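Local coordinates for hypothetical protein (Fusobacterium nucleatum subsp. nucleatum, PDB 2GSL), which is of unknown function but might be a ribonuclease of the MrnC family that takes part in RNA processing, at residues A[41-44]-A[45-48]; A[26-29]-A[30-34]; A[68-71]-A[72-76]. One frame throughout, in Å; residues are numbered along the deposited sequence.

Contact 1 of 3, residues A[41-44]-A[45-48]; sequences IPTL and NKYV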
# COMPACT_ATOMS: atom_id res chain seq x y z
N ILE A 41 5.87 5.69 16.58
CA ILE A 41 4.64 5.76 15.79
C ILE A 41 4.15 7.17 15.48
O ILE A 41 4.03 7.54 14.31
CB ILE A 41 3.52 4.95 16.44
CG1 ILE A 41 4.01 3.52 16.69
CG2 ILE A 41 2.31 4.92 15.53
CD1 ILE A 41 4.58 2.84 15.44
N PRO A 42 3.87 7.97 16.51
CA PRO A 42 3.39 9.34 16.27
C PRO A 42 4.25 10.10 15.27
O PRO A 42 3.74 10.68 14.32
CB PRO A 42 3.39 9.95 17.67
CG PRO A 42 4.44 9.16 18.39
CD PRO A 42 4.16 7.77 17.94
N THR A 43 5.56 10.08 15.47
CA THR A 43 6.48 10.78 14.57
C THR A 43 6.49 10.16 13.17
O THR A 43 6.39 10.86 12.17
CB THR A 43 7.89 10.75 15.13
OG1 THR A 43 7.87 11.25 16.47
CG2 THR A 43 8.82 11.59 14.29
N LEU A 44 6.65 8.84 13.13
CA LEU A 44 6.66 8.09 11.88
C LEU A 44 5.46 8.48 11.02
O LEU A 44 5.60 8.86 9.86
CB LEU A 44 6.61 6.60 12.18
CG LEU A 44 6.45 5.68 10.98
CD1 LEU A 44 7.66 5.82 10.06
CD2 LEU A 44 6.32 4.25 11.46
N ASN A 45 4.27 8.36 11.61
CA ASN A 45 3.02 8.68 10.95
C ASN A 45 3.02 10.12 10.43
O ASN A 45 2.58 10.38 9.31
CB ASN A 45 1.85 8.47 11.92
CG ASN A 45 1.60 6.99 12.23
OD1 ASN A 45 2.52 6.25 12.60
ND2 ASN A 45 0.35 6.56 12.08
N LYS A 46 3.53 11.03 11.25
CA LYS A 46 3.60 12.44 10.87
C LYS A 46 4.41 12.66 9.59
O LYS A 46 3.98 13.43 8.72
CB LYS A 46 4.22 13.25 12.01
CG LYS A 46 4.44 14.72 11.68
CD LYS A 46 5.08 15.47 12.85
CE LYS A 46 6.47 14.97 13.14
NZ LYS A 46 6.98 15.58 14.41
N TYR A 47 5.56 12.00 9.47
CA TYR A 47 6.41 12.14 8.28
C TYR A 47 5.77 11.48 7.04
O TYR A 47 5.99 11.92 5.91
CB TYR A 47 7.79 11.51 8.50
CG TYR A 47 8.73 12.33 9.34
CD1 TYR A 47 8.42 12.64 10.66
CD2 TYR A 47 9.94 12.80 8.83
CE1 TYR A 47 9.28 13.39 11.45
CE2 TYR A 47 10.82 13.56 9.61
CZ TYR A 47 10.47 13.85 10.93
OH TYR A 47 11.31 14.59 11.74
N VAL A 48 5.01 10.42 7.28
CA VAL A 48 4.35 9.70 6.20
C VAL A 48 3.24 10.55 5.60
O VAL A 48 3.19 10.74 4.38
CB VAL A 48 3.75 8.37 6.70
CG1 VAL A 48 3.00 7.69 5.57
CG2 VAL A 48 4.86 7.47 7.22

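Contact 2 of 3, residues A[26-29]-A[30-34]; sequences WELE and IRKYY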
# COMPACT_ATOMS: atom_id res chain seq x y z
N TRP A 26 2.10 4.05 -3.42
CA TRP A 26 2.75 5.25 -2.89
C TRP A 26 2.92 5.12 -1.38
O TRP A 26 4.03 5.31 -0.87
CB TRP A 26 1.92 6.50 -3.21
CG TRP A 26 2.62 7.78 -2.96
CD1 TRP A 26 2.42 8.63 -1.92
CD2 TRP A 26 3.62 8.39 -3.79
NE1 TRP A 26 3.25 9.72 -2.04
CE2 TRP A 26 4.00 9.59 -3.17
CE3 TRP A 26 4.25 8.02 -4.98
CZ2 TRP A 26 4.95 10.44 -3.72
CZ3 TRP A 26 5.20 8.86 -5.53
CH2 TRP A 26 5.55 10.05 -4.90
N GLU A 27 1.84 4.77 -0.67
CA GLU A 27 1.97 4.63 0.78
C GLU A 27 3.12 3.70 1.10
O GLU A 27 4.06 4.08 1.80
CB GLU A 27 0.67 4.11 1.43
CG GLU A 27 -0.19 5.20 2.08
CD GLU A 27 0.03 5.35 3.59
OE1 GLU A 27 1.16 5.63 4.03
OE2 GLU A 27 -0.94 5.21 4.36
N LEU A 28 3.06 2.48 0.56
CA LEU A 28 4.09 1.46 0.80
C LEU A 28 5.51 2.00 0.70
O LEU A 28 6.30 1.85 1.63
CB LEU A 28 3.93 0.29 -0.17
CG LEU A 28 4.88 -0.87 0.03
CD1 LEU A 28 4.86 -1.29 1.50
CD2 LEU A 28 4.47 -2.01 -0.85
N GLU A 29 5.84 2.60 -0.43
CA GLU A 29 7.16 3.15 -0.63
C GLU A 29 7.49 4.20 0.43
O GLU A 29 8.59 4.17 0.99
CB GLU A 29 7.28 3.73 -2.03
CG GLU A 29 7.34 2.67 -3.11
CD GLU A 29 8.36 1.58 -2.80
OE1 GLU A 29 7.94 0.40 -2.60
OE2 GLU A 29 9.56 1.90 -2.74
N ILE A 30 6.56 5.10 0.73
CA ILE A 30 6.81 6.14 1.73
C ILE A 30 7.01 5.54 3.12
O ILE A 30 7.95 5.91 3.82
CB ILE A 30 5.66 7.20 1.78
CG1 ILE A 30 5.63 7.98 0.46
CG2 ILE A 30 5.87 8.18 2.91
CD1 ILE A 30 6.97 8.57 0.06
N ARG A 31 6.15 4.62 3.53
CA ARG A 31 6.34 4.04 4.85
C ARG A 31 7.67 3.31 4.92
O ARG A 31 8.38 3.40 5.93
CB ARG A 31 5.21 3.09 5.17
CG ARG A 31 3.87 3.78 5.19
CD ARG A 31 2.87 2.86 5.79
NE ARG A 31 1.54 3.42 5.84
CZ ARG A 31 0.49 2.77 6.32
NH1 ARG A 31 0.64 1.54 6.79
NH2 ARG A 31 -0.72 3.34 6.33
N LYS A 32 8.04 2.62 3.84
CA LYS A 32 9.30 1.89 3.80
C LYS A 32 10.50 2.77 4.13
O LYS A 32 11.29 2.45 5.01
CB LYS A 32 9.54 1.27 2.43
CG LYS A 32 8.73 0.05 2.13
CD LYS A 32 9.48 -0.84 1.15
CE LYS A 32 9.79 -0.11 -0.14
NZ LYS A 32 10.40 -0.98 -1.19
N TYR A 33 10.64 3.86 3.38
CA TYR A 33 11.75 4.79 3.57
C TYR A 33 11.79 5.39 4.97
O TYR A 33 12.85 5.58 5.53
CB TYR A 33 11.68 5.94 2.55
CG TYR A 33 12.62 7.10 2.83
CD1 TYR A 33 12.14 8.31 3.36
CD2 TYR A 33 13.99 7.01 2.54
CE1 TYR A 33 12.99 9.40 3.58
CE2 TYR A 33 14.85 8.10 2.75
CZ TYR A 33 14.34 9.29 3.27
OH TYR A 33 15.18 10.37 3.48
N TYR A 34 10.63 5.69 5.54
CA TYR A 34 10.63 6.29 6.86
C TYR A 34 10.69 5.26 7.95
O TYR A 34 11.04 5.58 9.08
CB TYR A 34 9.40 7.19 7.03
CG TYR A 34 9.56 8.56 6.40
CD1 TYR A 34 10.58 9.43 6.82
CD2 TYR A 34 8.71 9.00 5.38
CE1 TYR A 34 10.74 10.69 6.26
CE2 TYR A 34 8.86 10.26 4.81
CZ TYR A 34 9.88 11.10 5.25
OH TYR A 34 10.06 12.34 4.68

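Contact 3 of 3, residues A[68-71]-A[72-76]; sequences LDEE and FKVIG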
# COMPACT_ATOMS: atom_id res chain seq x y z
N LEU A 68 8.40 12.50 -18.20
CA LEU A 68 7.94 11.11 -18.29
C LEU A 68 7.68 10.65 -19.74
O LEU A 68 7.25 11.44 -20.58
CB LEU A 68 6.66 10.91 -17.46
CG LEU A 68 6.79 10.65 -15.95
CD1 LEU A 68 7.46 11.81 -15.27
CD2 LEU A 68 5.41 10.43 -15.35
N ASP A 69 7.95 9.38 -20.02
CA ASP A 69 7.73 8.85 -21.37
C ASP A 69 6.32 9.21 -21.84
O ASP A 69 5.42 9.45 -21.04
CB ASP A 69 7.90 7.32 -21.41
CG ASP A 69 9.32 6.87 -21.08
OD1 ASP A 69 10.29 7.45 -21.62
OD2 ASP A 69 9.48 5.91 -20.29
N GLU A 70 6.15 9.23 -23.16
CA GLU A 70 4.86 9.55 -23.78
C GLU A 70 3.69 8.77 -23.19
O GLU A 70 2.68 9.36 -22.79
CB GLU A 70 4.94 9.27 -25.29
CG GLU A 70 5.34 10.48 -26.13
CD GLU A 70 4.24 11.53 -26.16
OE1 GLU A 70 4.47 12.62 -26.73
OE2 GLU A 70 3.15 11.27 -25.60
N GLU A 71 3.83 7.45 -23.16
CA GLU A 71 2.79 6.56 -22.64
C GLU A 71 2.24 7.00 -21.28
O GLU A 71 1.04 6.87 -21.01
CB GLU A 71 3.36 5.13 -22.53
CG GLU A 71 2.52 4.16 -21.72
CD GLU A 71 3.14 2.77 -21.68
OE1 GLU A 71 4.37 2.65 -21.42
OE2 GLU A 71 2.39 1.78 -21.90
N PHE A 72 3.11 7.53 -20.43
CA PHE A 72 2.72 7.98 -19.11
C PHE A 72 2.10 9.35 -19.13
O PHE A 72 1.12 9.61 -18.42
CB PHE A 72 3.94 7.96 -18.19
CG PHE A 72 4.49 6.59 -17.98
CD1 PHE A 72 5.81 6.29 -18.28
CD2 PHE A 72 3.66 5.57 -17.53
CE1 PHE A 72 6.30 4.99 -18.13
CE2 PHE A 72 4.13 4.27 -17.38
CZ PHE A 72 5.44 3.98 -17.68
N LYS A 73 2.66 10.24 -19.94
CA LYS A 73 2.14 11.59 -20.04
C LYS A 73 0.64 11.54 -20.38
O LYS A 73 -0.15 12.35 -19.86
CB LYS A 73 2.89 12.37 -21.13
CG LYS A 73 4.37 12.58 -20.86
CD LYS A 73 4.95 13.59 -21.85
CE LYS A 73 6.25 14.21 -21.32
NZ LYS A 73 6.74 15.34 -22.19
N VAL A 74 0.26 10.59 -21.24
CA VAL A 74 -1.12 10.40 -21.66
C VAL A 74 -1.99 10.03 -20.45
O VAL A 74 -3.00 10.69 -20.16
CB VAL A 74 -1.23 9.25 -22.73
CG1 VAL A 74 -2.69 9.03 -23.15
CG2 VAL A 74 -0.40 9.61 -23.96
N ILE A 75 -1.58 8.98 -19.75
CA ILE A 75 -2.29 8.51 -18.56
C ILE A 75 -2.45 9.64 -17.57
O ILE A 75 -3.54 9.88 -17.04
CB ILE A 75 -1.53 7.35 -17.90
CG1 ILE A 75 -1.45 6.18 -18.87
CG2 ILE A 75 -2.21 6.94 -16.60
CD1 ILE A 75 -0.75 4.98 -18.31
N GLY A 76 -1.36 10.36 -17.32
CA GLY A 76 -1.41 11.47 -16.40
C GLY A 76 -2.46 12.49 -16.80
O GLY A 76 -3.28 12.90 -15.98

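Contact 1 of 3, residues A[41-44]-A[45-48]
Y47 lies alongside T43, one turn earlier in the first turns of helix 41-52, the two side chains pointing the same way. From the tyrosine CB, which sits 3.7 Å from L44 O, the chain turns so that CG lies beside the backbone N (chi1 -76°). This brings one ring edge beside the preceding turn: T43 O lies at that edge, near the ring plane and next to CD1, and CE1 rests 3.4 Å from T43 CG2. The methyl is available because T43 carries CG2 anti to its own N, while OG1 turns back to a hydrogen bond with N40. The ring also stacks on Y39, and its CD2 edge meets Y34. T43 O also accepts Y47 N at 3.0 Å, one of four helical i to i+4 bonds; the first, N45 N to I41 O, is nearly straight at 174°. About 100° further round the helix, V48 CG2 lies 4.3 Å from L44 CD1. L44 and V48 pack on F20 of the second subunit, and I41 packs on L16 of that subunit. T43 thus divides its branches, the hydroxyl bonding N40 and the methyl meeting the edge of Y47, while I41, L44 and V48 lend aliphatic surface to the dimer interface.

Contact 2 of 3, residues A[26-29]-A[30-34]
Ionic pairs join E27 to R31 and E29 to K32 along helix 15-34. R31 grips E27 side-on with two nitrogens: NE reaches OE1 at 2.9 Å and NH2 reaches OE2 at 2.7 Å. Both donors come from above the carboxylate plane, which stands 75° from the guanidinium. The arginine chain is extended from CG to NE, whereas the glutamate bends at chi2 (-97°) to meet it. R31 NH1 crosses to the second subunit, forming a salt bridge with its D23 and a hydrogen bond with F20 O. K32 NZ lies 3.2 Å from E29 OE1, the two chains side by side, and also bonds Y110 OH of the second subunit. Among apolar contacts, I30 CG1 makes a CH-pi approach over one face of W26, 4.2 Å from the centroid of the five-membered ring, and L28 CD1 meets K32 CG at 4.1 Å. Backbone bonds from I30, R31, K32 and Y33 to residues four earlier complete the helix; R31 N to E27 O measures 2.8 Å. Holding two guanidinium nitrogens on E27 probably restrains the third as it bridges the dimer, setting a positive charge beside the partner's D23, an active-site residue by close similarity.

Contact 3 of 3, residues A[68-71]-A[72-76]
The first turn of helix 70-80 is entered from an extended pair of residues, with D69 at the N-cap position, and L68 and D69 fold against F72 and K73. F72 has CG beside its backbone N (chi1 -64°), which sends the ring back along the chain toward D69. Its CD1 lies 3.9 Å from D69 CB, and its CE1 is near D69 OD2. The two side chains run alongside each other, carboxylate and ring planes 31° apart. E71, extended beyond CG, places OE1 over one face of the same ring, 4.1 Å from F72 CZ. L68 crosses the phenylalanine at about a right angle, its CD2 branch 4.0 Å from F72 CB. In the all-helical ribonuclease III fold this turn packs on helix 93-111, where L68 and F72 share M109 and I75 touches A108. The D69 side chain makes no capping bond; its backbone O begins the helical pattern instead, accepting K73 N at 3.1 Å and, weakly, F72 N. E70 O takes V74 N at 3.1 Å. K73 stretches back past the helix start alongside L68 O, and NZ makes a weak hydrogen bond with N66 O. Farther round the turn, I75 CG1 lies against E71 O, on the side where both residues touch D9.

Overall arrangement
Along the chain the contacts come in series as 26-34, 41-48 and 68-76; none nests in or crosses another, and each joins neighbouring turns of one helix rather than closing a long loop. Contact 2 lies on the last turns of helix 15-34. After a short connection, helix 41-52 opens with contact 1, which returns to contact 2: V48 packs on E27 and I30, and L44 and Y47 on Y34. Both reach the second subunit; contact 2 is nearer the magnesium ion bound by D23 and E103, the W26 side chain about 6 Å from it. Helix 54-64 then leads toward contact 3, across the chain's centre. Helix 93-111 packs on W26 of contact 2 and on L68, F72 and I75 of contact 3.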